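AA9 family lytic polysaccharide monooxygenase D (PDB 5UFV) cleaves cellulose oxidatively at a single copper ion, using a reducing agent and O2 or H2O2 and giving C1-oxidised products. Local coordinates at residues 35-40 / 167-172. Numbering follows the deposited sequence.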
ATOM      1  N   TYR A  35      13.829   7.014  -0.715  1.00 24.96           N
ATOM      2  CA  TYR A  35      12.966   6.556  -1.795  1.00 25.89           C
ATOM      3  C   TYR A  35      13.400   5.257  -2.478  1.00 26.23           C
ATOM      4  O   TYR A  35      12.833   4.889  -3.503  1.00 28.03           O
ATOM      5  CB  TYR A  35      12.884   7.624  -2.881  1.00 26.20           C
ATOM      6  CG  TYR A  35      12.051   8.860  -2.613  1.00 25.80           C
ATOM      7  CD1 TYR A  35      11.158   8.943  -1.556  1.00 26.00           C
ATOM      8  CD2 TYR A  35      12.143   9.943  -3.493  1.00 25.66           C
ATOM      9  CE1 TYR A  35      10.404  10.096  -1.357  1.00 27.42           C
ATOM     10  CE2 TYR A  35      11.392  11.070  -3.325  1.00 25.97           C
ATOM     11  CZ  TYR A  35      10.529  11.165  -2.261  1.00 27.06           C
ATOM     12  OH  TYR A  35       9.787  12.322  -2.130  1.00 28.29           O
ATOM     13  N   ASN A  36      14.382   4.563  -1.938  1.00 27.66           N
ATOM     14  CA  ASN A  36      14.869   3.327  -2.568  1.00 29.59           C
ATOM     15  C   ASN A  36      13.905   2.190  -2.374  1.00 28.69           C
ATOM     16  O   ASN A  36      13.280   2.075  -1.343  1.00 28.17           O
ATOM     17  CB  ASN A  36      16.207   2.875  -1.989  1.00 31.28           C
ATOM     18  CG  ASN A  36      17.328   3.854  -2.266  1.00 32.96           C
ATOM     19  OD1 ASN A  36      17.317   4.574  -3.252  1.00 36.81           O
ATOM     20  ND2 ASN A  36      18.306   3.873  -1.391  1.00 34.85           N
ATOM     21  N   PRO A  37      13.809   1.328  -3.373  1.00 29.98           N
ATOM     22  CA  PRO A  37      12.909   0.196  -3.285  1.00 29.90           C
ATOM     23  C   PRO A  37      13.390  -0.878  -2.310  1.00 29.83           C
ATOM     24  O   PRO A  37      14.577  -0.974  -2.025  1.00 28.56           O
ATOM     25  CB  PRO A  37      12.925  -0.350  -4.719  1.00 30.41           C
ATOM     26  CG  PRO A  37      14.298  -0.005  -5.222  1.00 30.50           C
ATOM     27  CD  PRO A  37      14.548   1.359  -4.654  1.00 30.54           C
ATOM     28  N   VAL A  38      12.445  -1.660  -1.803  1.00 30.10           N
ATOM     29  CA  VAL A  38      12.738  -2.945  -1.191  1.00 31.13           C
ATOM     30  C   VAL A  38      12.744  -3.892  -2.383  1.00 31.66           C
ATOM     31  O   VAL A  38      11.842  -3.816  -3.233  1.00 30.25           O
ATOM     32  CB  VAL A  38      11.663  -3.340  -0.156  1.00 32.32           C
ATOM     33  CG1 VAL A  38      11.875  -4.752   0.371  1.00 33.02           C
ATOM     34  CG2 VAL A  38      11.637  -2.343   0.999  1.00 32.10           C
ATOM     35  N   LEU A  39      13.777  -4.736  -2.473  1.00 32.81           N
ATOM     36  CA  LEU A  39      14.017  -5.573  -3.665  1.00 33.26           C
ATOM     37  C   LEU A  39      13.654  -7.034  -3.493  1.00 33.97           C
ATOM     38  O   LEU A  39      13.604  -7.769  -4.470  1.00 36.38           O
ATOM     39  CB  LEU A  39      15.472  -5.461  -4.112  1.00 33.85           C
ATOM     40  CG  LEU A  39      15.789  -4.097  -4.746  1.00 35.07           C
ATOM     41  CD1 LEU A  39      17.289  -3.859  -4.952  1.00 34.45           C
ATOM     42  CD2 LEU A  39      15.017  -3.922  -6.046  1.00 33.82           C
ATOM     43  N   SER A  40      13.364  -7.453  -2.271  1.00 34.70           N
ATOM     44  CA  SER A  40      13.011  -8.842  -2.011  1.00 35.00           C
ATOM     45  C   SER A  40      11.709  -8.997  -1.204  1.00 34.23           C
ATOM     46  O   SER A  40      11.555  -8.427  -0.132  1.00 34.91           O
ATOM     47  CB  SER A  40      14.148  -9.504  -1.278  1.00 35.33           C
ATOM     48  OG  SER A  40      13.640 -10.409  -0.329  1.00 37.79           O
ATOM     49  N   GLN A 167      10.135  -4.147  -7.458  1.00 32.67           N
ATOM     50  CA  GLN A 167      10.590  -3.074  -6.613  1.00 31.29           C
ATOM     51  C   GLN A 167       9.391  -2.642  -5.809  1.00 30.02           C
ATOM     52  O   GLN A 167       8.477  -2.082  -6.369  1.00 30.69           O
ATOM     53  CB  GLN A 167      11.016  -1.892  -7.446  1.00 31.44           C
ATOM     54  CG  GLN A 167      12.277  -2.067  -8.260  1.00 34.03           C
ATOM     55  CD  GLN A 167      12.653  -0.776  -8.970  1.00 35.97           C
ATOM     56  OE1 GLN A 167      11.921   0.202  -8.915  1.00 39.09           O
ATOM     57  NE2 GLN A 167      13.783  -0.767  -9.633  1.00 39.85           N
ATOM     58  N   PHE A 168       9.422  -2.888  -4.504  1.00 29.73           N
ATOM     59  CA  PHE A 168       8.358  -2.547  -3.588  1.00 28.38           C
ATOM     60  C   PHE A 168       8.653  -1.240  -2.862  1.00 27.56           C
ATOM     61  O   PHE A 168       9.770  -1.009  -2.445  1.00 29.53           O
ATOM     62  CB  PHE A 168       8.233  -3.630  -2.546  1.00 29.14           C
ATOM     63  CG  PHE A 168       7.987  -5.015  -3.106  1.00 30.38           C
ATOM     64  CD1 PHE A 168       9.038  -5.825  -3.505  1.00 29.77           C
ATOM     65  CD2 PHE A 168       6.697  -5.546  -3.138  1.00 31.10           C
ATOM     66  CE1 PHE A 168       8.803  -7.109  -3.971  1.00 31.20           C
ATOM     67  CE2 PHE A 168       6.461  -6.837  -3.606  1.00 30.31           C
ATOM     68  CZ  PHE A 168       7.514  -7.617  -4.025  1.00 30.97           C
ATOM     69  N   TYR A 169       7.638  -0.394  -2.713  1.00 26.37           N
ATOM     70  CA  TYR A 169       7.773   0.899  -2.050  1.00 25.80           C
ATOM     71  C   TYR A 169       6.604   1.034  -1.088  1.00 25.75           C
ATOM     72  O   TYR A 169       5.514   1.384  -1.532  1.00 24.51           O
ATOM     73  CB  TYR A 169       7.703   2.038  -3.075  1.00 25.43           C
ATOM     74  CG  TYR A 169       8.753   1.982  -4.161  1.00 24.53           C
ATOM     75  CD1 TYR A 169       8.594   1.175  -5.282  1.00 23.54           C
ATOM     76  CD2 TYR A 169       9.885   2.762  -4.069  1.00 24.65           C
ATOM     77  CE1 TYR A 169       9.549   1.159  -6.278  1.00 24.65           C
ATOM     78  CE2 TYR A 169      10.855   2.746  -5.049  1.00 24.49           C
ATOM     79  CZ  TYR A 169      10.681   1.952  -6.145  1.00 25.62           C
ATOM     80  OH  TYR A 169      11.679   1.975  -7.087  1.00 27.66           O
ATOM     81  N   PRO A 170       6.817   0.728   0.217  1.00 26.14           N
ATOM     82  CA  PRO A 170       5.740   0.744   1.203  1.00 25.60           C
ATOM     83  C   PRO A 170       5.933   1.751   2.322  1.00 26.14           C
ATOM     84  O   PRO A 170       7.063   2.092   2.653  1.00 26.36           O
ATOM     85  CB  PRO A 170       5.848  -0.652   1.803  1.00 26.46           C
ATOM     86  CG  PRO A 170       7.340  -0.872   1.851  1.00 26.99           C
ATOM     87  CD  PRO A 170       7.941  -0.104   0.696  1.00 26.23           C
ATOM     88  N   GLU A 171       4.827   2.198   2.920  1.00 26.58           N
ATOM     89  CA  GLU A 171       4.852   3.041   4.117  1.00 25.61           C
ATOM     90  C   GLU A 171       3.608   2.738   4.948  1.00 26.82           C
ATOM     91  O   GLU A 171       2.587   2.352   4.375  1.00 27.87           O
ATOM     92  CB  GLU A 171       4.866   4.523   3.744  1.00 25.73           C
ATOM     93  CG  GLU A 171       6.232   5.122   3.428  1.00 25.05           C
ATOM     94  CD  GLU A 171       6.648   4.982   1.973  1.00 24.26           C
ATOM     95  OE1 GLU A 171       5.793   5.023   1.072  1.00 23.35           O
ATOM     96  OE2 GLU A 171       7.858   4.846   1.721  1.00 25.21           O
ATOM     97  N   CYS A 172       3.720   2.910   6.277  1.00 27.62           N
ATOM     98  CA  CYS A 172       2.621   2.728   7.256  1.00 28.90           C
ATOM     99  C   CYS A 172       2.325   4.013   8.038  1.00 26.18           C
ATOM    100  O   CYS A 172       3.242   4.818   8.311  1.00 23.12           O
ATOM    101  CB  CYS A 172       2.916   1.609   8.270  1.00 31.19           C
ATOM    102  SG  CYS A 172       3.345   0.085   7.417  1.00 40.10           S
TER
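V38 and F168 form a single antiparallel bridge, a hydrogen-bonded pair: V38 N donates to F168 O at 2.8 Å, and F168 N to V38 O at 2.9 Å. The two bonds pin the loop 35-40 to one edge of strand 167-177, whose other edge pairs with strand 149-159. P37 packs over one face of the Y169 ring in a CH-pi contact, its CB 4.0 Å from the ring centroid, while Y35 O meets the ring edge at CE2 (3.3 Å). In this AA9 monooxygenase, built on the immunoglobulin-like beta-sandwich of its family, Y169 is the tyrosine of the copper site, joining H75 and the methylated N-terminal histidine; P37 thus lies in the second shell. Y169 OH donates to Q167 OE1 at 2.6 Å, reaching it from 49° above the carboxamide plane. With CG beside the backbone N (chi1 -70°) and the chain extended beyond it, Q167 brings OE1 to that hydroxyl; Q167 is also a probable O2-site residue, by analogy with relatives. The aliphatic part of Q167 lies alongside P37 and L39, with CG 4.0 Å from L39 CD2. V38 CB packs against F168 CB at 4.2 Å and V38 CG2 against P170 CD, with K45 and L46 of helix 45-48 touching V38 and F168 respectively.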